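PDB 5HU4: cysteine protease from Listeria monocytogenes, which cleaves the C-terminal sorting signal of surface proteins and, through a thioester intermediate, attaches them covalently to the cell wall. Local coordinates for residues 2-7 with 43-48; 20-25 with 32-37; 96-101 with 107-112. One frame throughout, in Å; residues are numbered along the deposited sequence.

Contact 1: 2-7 with 43-48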
loop_
_atom_site.group_PDB
_atom_site.type_symbol
_atom_site.label_atom_id
_atom_site.label_comp_id
_atom_site.label_asym_id
_atom_site.label_seq_id
_atom_site.Cartn_x
_atom_site.Cartn_y
_atom_site.Cartn_z
ATOM N N ALA A 2 -14.442 4.578 -7.687
ATOM C CA ALA A 2 -13.547 5.326 -6.813
ATOM C C ALA A 2 -12.120 4.803 -6.937
ATOM O O ALA A 2 -11.246 5.158 -6.147
ATOM C CB ALA A 2 -14.024 5.249 -5.370
ATOM N N VAL A 3 -11.902 3.950 -7.932
ATOM C CA VAL A 3 -10.592 3.357 -8.177
ATOM C C VAL A 3 -9.640 4.372 -8.804
ATOM O O VAL A 3 -10.001 5.072 -9.752
ATOM C CB VAL A 3 -10.701 2.125 -9.096
ATOM C CG1 VAL A 3 -9.325 1.543 -9.387
ATOM C CG2 VAL A 3 -11.605 1.077 -8.470
ATOM N N VAL A 4 -8.423 4.448 -8.274
ATOM C CA VAL A 4 -7.424 5.371 -8.798
ATOM C C VAL A 4 -6.240 4.623 -9.407
ATOM O O VAL A 4 -5.446 5.202 -10.148
ATOM C CB VAL A 4 -6.909 6.326 -7.704
ATOM C CG1 VAL A 4 -8.026 7.245 -7.232
ATOM C CG2 VAL A 4 -6.334 5.540 -6.543
ATOM N N GLY A 5 -6.126 3.335 -9.093
ATOM C CA GLY A 5 -5.045 2.521 -9.619
ATOM C C GLY A 5 -4.862 1.204 -8.887
ATOM O O GLY A 5 -5.803 0.675 -8.296
ATOM N N SER A 6 -3.642 0.677 -8.928
ATOM C CA SER A 6 -3.343 -0.610 -8.311
ATOM C C SER A 6 -2.046 -0.580 -7.508
ATOM O O SER A 6 -1.160 0.233 -7.765
ATOM C CB SER A 6 -3.257 -1.705 -9.376
ATOM O OG SER A 6 -4.506 -1.897 -10.015
ATOM N N ILE A 7 -1.950 -1.477 -6.532
ATOM C CA ILE A 7 -0.717 -1.676 -5.783
ATOM C C ILE A 7 -0.401 -3.167 -5.724
ATOM O O ILE A 7 -1.301 -3.997 -5.595
ATOM C CB ILE A 7 -0.803 -1.094 -4.352
ATOM C CG1 ILE A 7 0.513 -1.318 -3.603
ATOM C CG2 ILE A 7 -1.973 -1.697 -3.585
ATOM C CD1 ILE A 7 0.465 -0.931 -2.153
ATOM N N GLY A 43 6.230 12.633 -2.327
ATOM C CA GLY A 43 6.060 12.706 -0.886
ATOM C C GLY A 43 5.743 11.356 -0.278
ATOM O O GLY A 43 6.273 10.331 -0.706
ATOM N N ASN A 44 4.872 11.352 0.723
ATOM C CA ASN A 44 4.408 10.107 1.315
ATOM C C ASN A 44 3.060 9.701 0.733
ATOM O O ASN A 44 2.148 10.519 0.628
ATOM C CB ASN A 44 4.310 10.231 2.836
ATOM C CG ASN A 44 3.907 8.929 3.502
ATOM O OD1 ASN A 44 4.079 7.849 2.935
ATOM N ND2 ASN A 44 3.369 9.024 4.710
ATOM N N TYR A 45 2.946 8.435 0.349
ATOM C CA TYR A 45 1.694 7.907 -0.176
ATOM C C TYR A 45 1.164 6.810 0.739
ATOM O O TYR A 45 1.370 5.625 0.478
ATOM C CB TYR A 45 1.889 7.372 -1.597
ATOM C CG TYR A 45 0.599 7.172 -2.361
ATOM C CD1 TYR A 45 -0.003 8.230 -3.030
ATOM C CD2 TYR A 45 -0.013 5.928 -2.417
ATOM C CE1 TYR A 45 -1.182 8.054 -3.732
ATOM C CE2 TYR A 45 -1.192 5.743 -3.115
ATOM C CZ TYR A 45 -1.771 6.808 -3.770
ATOM O OH TYR A 45 -2.944 6.623 -4.466
ATOM N N PRO A 46 0.482 7.205 1.825
ATOM C CA PRO A 46 -0.032 6.242 2.804
ATOM C C PRO A 46 -1.236 5.466 2.282
ATOM O O PRO A 46 -2.146 6.051 1.692
ATOM C CB PRO A 46 -0.423 7.126 3.990
ATOM C CG PRO A 46 -0.767 8.434 3.375
ATOM C CD PRO A 46 0.151 8.593 2.192
ATOM N N LEU A 47 -1.228 4.155 2.497
ATOM C CA LEU A 47 -2.333 3.301 2.083
ATOM C C LEU A 47 -2.760 2.383 3.219
ATOM O O LEU A 47 -1.924 1.767 3.879
ATOM C CB LEU A 47 -1.948 2.472 0.854
ATOM C CG LEU A 47 -1.819 3.226 -0.469
ATOM C CD1 LEU A 47 -1.163 2.350 -1.527
ATOM C CD2 LEU A 47 -3.183 3.707 -0.933
ATOM N N ALA A 48 -4.066 2.298 3.444
ATOM C CA ALA A 48 -4.607 1.420 4.471
ATOM C C ALA A 48 -5.299 0.219 3.839
ATOM O O ALA A 48 -5.954 0.340 2.805
ATOM C CB ALA A 48 -5.571 2.180 5.369
#
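Ile7 and Leu47 reach toward each other tip to tip, methyl against methyl, with Ile7 CD1 3.7 Å from Leu47 CD1. On the Ile7 side the chain is fully stretched: CG1 stands opposite the backbone N (chi1 -180°) and CD1 prolongs the zigzag, so the delta methyl is carried out toward Leu47. The same Leu47 CD1 also lies in the plane of the Tyr45 ring, at its edge, 3.7 Å from Tyr45 CE2. Leucine and tyrosine, two residues apart on one strand, both point toward residues 2-7, the leucine with a methyl and the tyrosine with its hydroxyl end. The second meeting is looser. Val4 and Tyr45 slide past each other in opposite directions, and Val4 CG2 comes to 4.1 Å from Tyr45 OH, a van der Waals approach at the far end of the phenol. The backbones stay well apart, with Ile7 CA 9.4 Å from Leu47 CA, so side chains alone bridge the gap. Leu108 touches both Ile7 and Leu47, Val18 packs on Val4 and Leu47, and Leu73 lies against Ile7 and Tyr45. Strands 3-9 and 44-48 are not neighbours in the sheet; strands 14-19 and 31-33 come between them. Apolar side chains meeting across the inside of a curled sheet in this way are typical of the hydrophobic core of the sortase beta-barrel.

Contact 2: 20-25 with 32-37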
loop_
_atom_site.group_PDB
_atom_site.type_symbol
_atom_site.label_atom_id
_atom_site.label_comp_id
_atom_site.label_asym_id
_atom_site.label_seq_id
_atom_site.Cartn_x
_atom_site.Cartn_y
_atom_site.Cartn_z
ATOM N N LYS A 20 -9.871 5.752 -3.465
ATOM C CA LYS A 20 -9.673 7.082 -2.909
ATOM C C LYS A 20 -10.486 7.251 -1.630
ATOM O O LYS A 20 -11.716 7.255 -1.662
ATOM C CB LYS A 20 -10.055 8.153 -3.935
ATOM C CG LYS A 20 -9.248 9.436 -3.830
ATOM C CD LYS A 20 -9.638 10.417 -4.923
ATOM C CE LYS A 20 -8.516 11.401 -5.215
ATOM N NZ LYS A 20 -8.791 12.207 -6.438
ATOM N N GLY A 21 -9.791 7.376 -0.504
ATOM C CA GLY A 21 -10.443 7.585 0.775
ATOM C C GLY A 21 -10.616 6.317 1.590
ATOM O O GLY A 21 -11.032 5.281 1.069
ATOM N N THR A 22 -10.295 6.405 2.877
ATOM C CA THR A 22 -10.474 5.285 3.792
ATOM C C THR A 22 -11.805 5.411 4.529
ATOM O O THR A 22 -11.909 6.118 5.532
ATOM C CB THR A 22 -9.327 5.201 4.818
ATOM O OG1 THR A 22 -8.082 5.041 4.129
ATOM C CG2 THR A 22 -9.533 4.023 5.759
ATOM N N ASN A 23 -12.823 4.729 4.017
ATOM C CA ASN A 23 -14.147 4.764 4.625
ATOM C C ASN A 23 -14.700 3.361 4.851
ATOM O O ASN A 23 -14.141 2.381 4.357
ATOM C CB ASN A 23 -15.108 5.585 3.762
ATOM C CG ASN A 23 -15.127 5.132 2.313
ATOM O OD1 ASN A 23 -15.565 4.025 2.002
ATOM N ND2 ASN A 23 -14.653 5.992 1.419
ATOM N N THR A 24 -15.796 3.273 5.599
ATOM C CA THR A 24 -16.386 1.987 5.961
ATOM C C THR A 24 -16.855 1.196 4.742
ATOM O O THR A 24 -16.965 -0.029 4.794
ATOM C CB THR A 24 -17.580 2.166 6.920
ATOM O OG1 THR A 24 -18.660 2.811 6.233
ATOM C CG2 THR A 24 -17.177 2.996 8.131
ATOM N N ALA A 25 -17.129 1.898 3.648
ATOM C CA ALA A 25 -17.569 1.250 2.420
ATOM C C ALA A 25 -16.406 0.574 1.695
ATOM O O ALA A 25 -16.557 -0.516 1.147
ATOM C CB ALA A 25 -18.249 2.259 1.504
ATOM N N THR A 32 -6.662 1.681 0.416
ATOM C CA THR A 32 -7.327 2.978 0.437
ATOM C C THR A 32 -6.384 4.113 0.826
ATOM O O THR A 32 -5.624 4.000 1.789
ATOM C CB THR A 32 -8.521 2.979 1.413
ATOM O OG1 THR A 32 -8.063 2.651 2.731
ATOM C CG2 THR A 32 -9.570 1.965 0.981
ATOM N N THR A 33 -6.439 5.204 0.067
ATOM C CA THR A 33 -5.671 6.403 0.377
ATOM C C THR A 33 -6.117 6.979 1.718
ATOM O O THR A 33 -7.268 6.803 2.119
ATOM C CB THR A 33 -5.825 7.474 -0.717
ATOM O OG1 THR A 33 -7.190 7.906 -0.774
ATOM C CG2 THR A 33 -5.415 6.915 -2.071
ATOM N N MET A 34 -5.210 7.667 2.405
ATOM C CA MET A 34 -5.493 8.138 3.757
ATOM C C MET A 34 -5.472 9.661 3.878
ATOM O O MET A 34 -5.949 10.215 4.869
ATOM C CB MET A 34 -4.503 7.515 4.741
ATOM C CG MET A 34 -4.680 6.013 4.893
ATOM S SD MET A 34 -3.573 5.281 6.109
ATOM C CE MET A 34 -4.679 5.119 7.506
ATOM N N ARG A 35 -4.918 10.336 2.876
ATOM C CA ARG A 35 -5.012 11.789 2.804
ATOM C C ARG A 35 -5.612 12.212 1.470
ATOM O O ARG A 35 -5.369 11.582 0.441
ATOM C CB ARG A 35 -3.645 12.452 2.995
ATOM C CG ARG A 35 -2.858 11.964 4.197
ATOM C CD ARG A 35 -1.762 12.956 4.569
ATOM N NE ARG A 35 -1.181 13.592 3.391
ATOM C CZ ARG A 35 -0.136 13.115 2.722
ATOM N NH1 ARG A 35 0.449 11.992 3.114
ATOM N NH2 ARG A 35 0.322 13.761 1.660
ATOM N N SER A 36 -6.395 13.285 1.495
ATOM C CA SER A 36 -7.046 13.793 0.295
ATOM C C SER A 36 -6.038 14.334 -0.716
ATOM O O SER A 36 -6.329 14.428 -1.908
ATOM C CB SER A 36 -8.049 14.890 0.661
ATOM O OG SER A 36 -7.384 16.032 1.176
ATOM N N ASP A 37 -4.846 14.670 -0.234
ATOM C CA ASP A 37 -3.876 15.413 -1.032
ATOM C C ASP A 37 -2.746 14.563 -1.612
ATOM O O ASP A 37 -2.017 15.024 -2.491
ATOM C CB ASP A 37 -3.267 16.530 -0.188
ATOM C CG ASP A 37 -2.315 16.006 0.871
ATOM O OD1 ASP A 37 -2.790 15.550 1.933
ATOM O OD2 ASP A 37 -1.088 16.046 0.634
#
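The peptide carbonyl of Thr33 is approached over its face by Thr22 OG1, which donates a hydrogen bond from 2.8 Å to Thr33 O while standing 51° out of the carbonyl plane. A second flat group, the Arg35 guanidinium, forms a side-on salt bridge with Asp37 within the 32-37 segment, Asp37 OD2 lying in plane at its edge and the carboxylate tilted against it. Arg35 NE to Asp37 OD1 and Arg35 NH2 to Asp37 OD2 are both 2.9 Å, one nitrogen for each carboxylate oxygen, a two-point grip that limits the rotation of both groups. Asn100 OD1 is a further acceptor for Arg35 NH2.

The side chains of Thr22 and Thr32 cross at about a right angle, bringing Thr22 OG1 to 2.8 Å from Thr32 OG1; Thr32 OG1 is hydrogen-bonded to Ala48 O. Here the chain leaves strand 14-19 of the sortase barrel and loops round to enter its parallel neighbour, strand 31-33, so the contact closes the base of that connection where Phe19 and Thr33 share a backbone hydrogen bond. Beside it, Gly21 N donates to Thr33 OG1 over 2.7 Å with an N-H...O angle of 156°. Thr33 chi1 of 64° sets this hydroxyl between its own backbone N and carbonyl carbon, turned to meet the amide. The oxygen also rests 3.4 Å from Lys20 CA; the lysine's bond to CB points away from residues 32-37, but its extended chain crosses Thr33 obliquely, CG lying near the same hydroxyl. Gly21 O lies 3.4 Å from Thr32 CB. Farther on, Met34 CG packs 3.6 Å from Thr22 OG1.

Contact 3: 96-101 with 107-112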
loop_
_atom_site.group_PDB
_atom_site.type_symbol
_atom_site.label_atom_id
_atom_site.label_comp_id
_atom_site.label_asym_id
_atom_site.label_seq_id
_atom_site.Cartn_x
_atom_site.Cartn_y
_atom_site.Cartn_z
ATOM N N SER A 96 1.312 10.178 12.924
ATOM C CA SER A 96 2.453 10.803 12.247
ATOM C C SER A 96 2.921 10.051 11.001
ATOM O O SER A 96 3.451 10.652 10.067
ATOM C CB SER A 96 3.626 10.945 13.219
ATOM O OG SER A 96 4.458 9.798 13.181
ATOM N N VAL A 97 2.712 8.738 10.985
ATOM C CA VAL A 97 3.171 7.903 9.879
ATOM C C VAL A 97 2.329 8.117 8.615
ATOM O O VAL A 97 2.629 7.569 7.552
ATOM C CB VAL A 97 3.160 6.409 10.279
ATOM C CG1 VAL A 97 1.765 5.820 10.132
ATOM C CG2 VAL A 97 4.171 5.623 9.457
ATOM N N ILE A 98 1.290 8.936 8.732
ATOM C CA ILE A 98 0.413 9.252 7.608
ATOM C C ILE A 98 0.852 10.554 6.931
ATOM O O ILE A 98 0.703 10.720 5.715
ATOM C CB ILE A 98 -1.064 9.344 8.077
ATOM C CG1 ILE A 98 -1.722 7.965 8.018
ATOM C CG2 ILE A 98 -1.864 10.328 7.242
ATOM C CD1 ILE A 98 -2.508 7.610 9.260
ATOM N N ASP A 99 1.427 11.456 7.724
ATOM C CA ASP A 99 1.873 12.765 7.248
ATOM C C ASP A 99 2.805 12.688 6.040
ATOM O O ASP A 99 3.585 11.744 5.901
ATOM C CB ASP A 99 2.575 13.525 8.375
ATOM C CG ASP A 99 1.722 13.637 9.620
ATOM O OD1 ASP A 99 0.482 13.693 9.487
ATOM O OD2 ASP A 99 2.291 13.681 10.731
ATOM N N ASN A 100 2.716 13.693 5.175
ATOM C CA ASN A 100 3.565 13.773 3.993
ATOM C C ASN A 100 5.034 13.956 4.365
ATOM O O ASN A 100 5.352 14.457 5.444
ATOM C CB ASN A 100 3.105 14.918 3.091
ATOM C CG ASN A 100 3.730 14.863 1.710
ATOM O OD1 ASN A 100 3.452 13.957 0.924
ATOM N ND2 ASN A 100 4.582 15.836 1.409
ATOM N N THR A 101 5.925 13.543 3.471
ATOM C CA THR A 101 7.356 13.658 3.715
ATOM C C THR A 101 8.059 14.332 2.543
ATOM O O THR A 101 7.468 14.515 1.476
ATOM C CB THR A 101 7.996 12.281 3.970
ATOM O OG1 THR A 101 7.704 11.403 2.877
ATOM C CG2 THR A 101 7.467 11.674 5.263
ATOM N N THR A 107 3.647 4.234 2.278
ATOM C CA THR A 107 3.425 3.778 3.643
ATOM C C THR A 107 2.222 2.845 3.727
ATOM O O THR A 107 1.077 3.283 3.634
ATOM C CB THR A 107 3.215 4.964 4.604
ATOM O OG1 THR A 107 4.327 5.864 4.504
ATOM C CG2 THR A 107 3.089 4.475 6.037
ATOM N N LEU A 108 2.492 1.556 3.903
ATOM C CA LEU A 108 1.434 0.557 3.982
ATOM C C LEU A 108 1.026 0.317 5.432
ATOM O O LEU A 108 1.868 0.033 6.284
ATOM C CB LEU A 108 1.881 -0.752 3.331
ATOM C CG LEU A 108 2.416 -0.631 1.902
ATOM C CD1 LEU A 108 2.594 -2.004 1.275
ATOM C CD2 LEU A 108 1.494 0.236 1.059
ATOM N N ILE A 109 -0.270 0.431 5.704
ATOM C CA ILE A 109 -0.772 0.322 7.068
ATOM C C ILE A 109 -1.879 -0.720 7.195
ATOM O O ILE A 109 -2.856 -0.700 6.445
ATOM C CB ILE A 109 -1.306 1.676 7.578
ATOM C CG1 ILE A 109 -0.241 2.764 7.421
ATOM C CG2 ILE A 109 -1.754 1.565 9.029
ATOM C CD1 ILE A 109 -0.684 4.125 7.899
ATOM N N THR A 110 -1.715 -1.629 8.151
ATOM C CA THR A 110 -2.733 -2.628 8.446
ATOM C C THR A 110 -2.718 -2.982 9.928
ATOM O O THR A 110 -1.740 -2.715 10.629
ATOM C CB THR A 110 -2.533 -3.911 7.613
ATOM O OG1 THR A 110 -3.718 -4.715 7.673
ATOM C CG2 THR A 110 -1.345 -4.713 8.126
ATOM N N CYS A 111 -3.809 -3.572 10.405
ATOM C CA CYS A 111 -3.876 -4.032 11.786
ATOM C C CYS A 111 -2.930 -5.212 11.973
ATOM O O CYS A 111 -2.718 -5.992 11.045
ATOM C CB CYS A 111 -5.308 -4.423 12.160
ATOM S SG CYS A 111 -6.552 -3.168 11.774
ATOM N N ASP A 112 -2.356 -5.339 13.165
ATOM C CA ASP A 112 -1.411 -6.418 13.424
ATOM C C ASP A 112 -2.141 -7.730 13.701
ATOM O O ASP A 112 -1.522 -8.793 13.764
ATOM C CB ASP A 112 -0.488 -6.060 14.592
ATOM C CG ASP A 112 -1.184 -6.134 15.936
ATOM O OD1 ASP A 112 -2.326 -5.643 16.046
ATOM O OD2 ASP A 112 -0.586 -6.683 16.885
HETATM O O HOH W 1 5.833 7.253 6.519
#
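Val97 meets the strand first and splits its two methyls between two of its residues. CG1 reaches tip to tip toward Ile109, lying 3.7 Å from Ile109 CD1. CG2, anti to the valine's own backbone N, packs obliquely on Thr107, 3.8 Å from Thr107 CG2. The carbonyl takes part as well: Val97 O is 3.5 Å from Thr107 CG2, and a water that donates to Thr107 OG1 at 2.9 Å also makes a weak bond to Val97 O. Asn44 ties the two sides together, its OD1 hydrogen-bonding Thr107 OG1 and its ND2 reaching Val97 O. Next along the chain, Ile98 crosses Ile109 at about a right angle, with Ile98 CG1 4.0 Å from Ile109 CD1, so this one delta methyl is wedged against both Val97 and Ile98. These two residues sit within a turn closed by Asp99 N bonding back to Ser96 O; beyond it, Asn100 OD1 accepts from the backbone N of Asn44. The arrangement holds the loop between the sixth and seventh strands of the sortase barrel against the strand that ends at Cys111, the acyl-thioester residue of the active site.

The three contacts converge on strand 44-48, which pairs with strand 31-33 of contact 2 (Ala48 O to Thr32 N 2.8 Å) and with strand 105-111 of contact 3 (Leu47 N to Thr107 O 2.7 Å). Contacts 2 and 3 also meet directly: Arg35 NH1 lies 2.9 Å from Ile98 O, and Met34 SD packs 3.6 Å from Ile109 CD1. Contact 3 carries the active-site Cys111 on its strand; the other two hold no active-site residue. The His50 side chain is about 8 Å from that of Thr32, 10 Å from that of Ile109 and 12 Å from that of Leu47, while the Met34 side chain is about 10 Å from that of Cys111.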